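Local coordinates for aromatic-ring-hydroxylating dioxygenase beta subunit (Catenulispora acidiphila, PDB 6P77), which is of unknown function but has the SnoaL-like fold of the NTF2 superfamily, a family to which dioxygenase activity is tentatively ascribed, at residues Asp90-Ala95 against Val120-Ala125. Residues are numbered along the deposited sequence; the frame is centred on the assembly and turned at random.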
ATOM      1  N   ASP A  90      22.756  -3.165 -15.733  1.00113.97           N
ATOM      2  CA  ASP A  90      22.863  -1.747 -16.055  1.00112.13           C
ATOM      3  C   ASP A  90      21.646  -1.229 -16.840  1.00112.93           C
ATOM      4  O   ASP A  90      21.678  -0.112 -17.367  1.00124.95           O
ATOM      5  CB  ASP A  90      24.151  -1.478 -16.857  1.00112.02           C
ATOM      6  CG  ASP A  90      25.417  -1.774 -16.064  1.00118.49           C
ATOM      7  OD1 ASP A  90      25.514  -2.867 -15.465  1.00125.09           O
ATOM      8  OD2 ASP A  90      26.331  -0.917 -16.055  1.00110.41           O
ATOM      9  N   SER A  91      20.578  -2.037 -16.919  1.00 99.30           N
ATOM     10  CA  SER A  91      19.412  -1.705 -17.745  1.00 90.35           C
ATOM     11  C   SER A  91      18.140  -2.556 -17.548  1.00 88.61           C
ATOM     12  O   SER A  91      17.122  -2.269 -18.181  1.00 86.02           O
ATOM     13  CB  SER A  91      19.793  -1.777 -19.221  1.00 94.64           C
ATOM     14  OG  SER A  91      20.143  -3.108 -19.574  1.00 91.61           O
ATOM     15  N   ALA A  92      18.223  -3.627 -16.740  1.00 70.01           N
ATOM     16  CA  ALA A  92      17.047  -4.298 -16.214  1.00 60.36           C
ATOM     17  C   ALA A  92      17.011  -4.122 -14.703  1.00 57.96           C
ATOM     18  O   ALA A  92      18.033  -4.143 -14.037  1.00 65.92           O
ATOM     19  CB  ALA A  92      17.008  -5.778 -16.597  1.00 55.01           C
ATOM     20  N   VAL A  93      15.805  -3.944 -14.167  1.00 51.56           N
ATOM     21  CA  VAL A  93      15.585  -3.810 -12.740  1.00 50.93           C
ATOM     22  C   VAL A  93      14.666  -4.939 -12.252  1.00 45.43           C
ATOM     23  O   VAL A  93      13.675  -5.307 -12.883  1.00 44.24           O
ATOM     24  CB  VAL A  93      15.069  -2.396 -12.343  1.00 52.88           C
ATOM     25  CG1 VAL A  93      13.782  -2.031 -13.064  1.00 56.18           C
ATOM     26  CG2 VAL A  93      14.831  -2.308 -10.851  1.00 57.67           C
ATOM     27  N   GLN A  94      15.030  -5.513 -11.107  1.00 43.53           N
ATOM     28  CA  GLN A  94      14.241  -6.519 -10.446  1.00 43.10           C
ATOM     29  C   GLN A  94      13.416  -5.831  -9.375  1.00 37.34           C
ATOM     30  O   GLN A  94      13.894  -4.965  -8.691  1.00 36.27           O
ATOM     31  CB  GLN A  94      15.164  -7.550  -9.852  1.00 47.05           C
ATOM     32  CG  GLN A  94      14.511  -8.538  -8.936  1.00 55.68           C
ATOM     33  CD  GLN A  94      15.511  -9.557  -8.466  1.00 64.66           C
ATOM     34  OE1 GLN A  94      16.055 -10.322  -9.282  1.00 64.59           O
ATOM     35  NE2 GLN A  94      15.776  -9.572  -7.158  1.00 58.79           N
ATOM     36  N   ALA A  95      12.161  -6.252  -9.236  1.00 41.47           N
ATOM     37  CA  ALA A  95      11.234  -5.705  -8.274  1.00 40.59           C
ATOM     38  C   ALA A  95      10.568  -6.842  -7.493  1.00 40.58           C
ATOM     39  O   ALA A  95       9.808  -7.637  -8.067  1.00 37.71           O
ATOM     40  CB  ALA A  95      10.175  -4.890  -9.011  1.00 41.77           C
ATOM     41  N   VAL A 120      10.605  -8.382 -13.432  1.00 40.23           N
ATOM     42  CA  VAL A 120      11.813  -7.891 -14.045  1.00 39.73           C
ATOM     43  C   VAL A 120      11.352  -6.878 -15.062  1.00 39.26           C
ATOM     44  O   VAL A 120      10.525  -7.186 -15.897  1.00 35.76           O
ATOM     45  CB  VAL A 120      12.676  -9.015 -14.673  1.00 43.84           C
ATOM     46  CG1 VAL A 120      13.881  -8.452 -15.413  1.00 41.62           C
ATOM     47  CG2 VAL A 120      13.147  -9.969 -13.589  1.00 45.38           C
ATOM     48  N   LEU A 121      11.904  -5.660 -14.965  1.00 41.60           N
ATOM     49  CA  LEU A 121      11.493  -4.536 -15.768  1.00 41.85           C
ATOM     50  C   LEU A 121      12.660  -4.077 -16.638  1.00 44.11           C
ATOM     51  O   LEU A 121      13.815  -4.064 -16.188  1.00 40.81           O
ATOM     52  CB  LEU A 121      11.017  -3.397 -14.868  1.00 46.20           C
ATOM     53  CG  LEU A 121       9.833  -3.755 -13.955  1.00 47.45           C
ATOM     54  CD1 LEU A 121       9.891  -3.028 -12.642  1.00 51.13           C
ATOM     55  CD2 LEU A 121       8.528  -3.445 -14.614  1.00 54.31           C
ATOM     56  N   VAL A 122      12.339  -3.696 -17.880  1.00 41.21           N
ATOM     57  CA  VAL A 122      13.266  -3.079 -18.796  1.00 40.74           C
ATOM     58  C   VAL A 122      12.606  -1.844 -19.378  1.00 38.72           C
ATOM     59  O   VAL A 122      11.454  -1.569 -19.158  1.00 36.98           O
ATOM     60  CB  VAL A 122      13.678  -4.051 -19.940  1.00 44.24           C
ATOM     61  CG1 VAL A 122      14.330  -5.309 -19.389  1.00 41.66           C
ATOM     62  CG2 VAL A 122      12.473  -4.407 -20.807  1.00 46.26           C
ATOM     63  N   ARG A 123      13.392  -1.076 -20.121  1.00 48.14           N
ATOM     64  CA  ARG A 123      12.925   0.137 -20.789  1.00 53.56           C
ATOM     65  C   ARG A 123      12.778  -0.122 -22.300  1.00 52.23           C
ATOM     66  O   ARG A 123      13.711  -0.595 -22.927  1.00 57.87           O
ATOM     67  CB  ARG A 123      13.941   1.232 -20.511  1.00 53.69           C
ATOM     68  CG  ARG A 123      13.309   2.575 -20.355  1.00 61.81           C
ATOM     69  CD  ARG A 123      14.288   3.567 -19.800  1.00 62.73           C
ATOM     70  NE  ARG A 123      14.394   3.552 -18.349  1.00 58.65           N
ATOM     71  CZ  ARG A 123      13.499   4.065 -17.508  1.00 50.40           C
ATOM     72  NH1 ARG A 123      12.328   4.569 -17.929  1.00 47.52           N
ATOM     73  NH2 ARG A 123      13.775   4.039 -16.216  1.00 48.54           N
ATOM     74  N   GLY A 124      11.579   0.135 -22.840  1.00 52.85           N
ATOM     75  CA  GLY A 124      11.276   0.018 -24.251  1.00 51.52           C
ATOM     76  C   GLY A 124      11.878   1.149 -25.076  1.00 59.47           C
ATOM     77  O   GLY A 124      12.414   2.108 -24.514  1.00 56.00           O
ATOM     78  N   ALA A 125      11.775   1.040 -26.409  1.00 68.08           N
ATOM     79  CA  ALA A 125      12.372   2.004 -27.349  1.00 72.78           C
ATOM     80  C   ALA A 125      12.004   3.477 -27.123  1.00 70.85           C
ATOM     81  O   ALA A 125      12.811   4.349 -27.401  1.00 77.69           O
ATOM     82  CB  ALA A 125      12.037   1.611 -28.776  1.00 84.64           C
TER
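Val-93 and Leu-121 stand side by side on the buried face of an antiparallel beta hairpin, and they illustrate how the curved sheet of an NTF2-like fold meets helix 2-23. CG1 of Val-93 lies 3.6 Å from CB of Leu-121, a placement set by a first torsion of 57° that tucks this methyl between the backbone N and the carbonyl carbon. The leucine turns CG away from its own carbonyl carbon, and its CD1 reaches CB of Ala-95 at 4.1 Å. Helix 2-23 covers this face, where Val-93 touches Leu-7 and Leu-121 touches Val-11 and His-14. On the reverse face, the methyl CB of Ala-92 sits 3.9 Å from CG1 of Val-122 and somewhat farther from Val-120. Between the two faces, Val-93 and Leu-121 form a hydrogen-bonded antiparallel pair, N of each to O of the other at 2.8 Å, both bonds nearly straight (166° and 168°). O of Leu-121, which accepts the N-H of Val-93, is also approached by the CA-H of Ala-92, CA to O 3.2 Å. At the end of the strand the side chain of Arg-123 reaches beyond the hairpin pairing: its NH1 forms a salt bridge with OE2 of Glu-10 and a hydrogen bond with O of Gly-127.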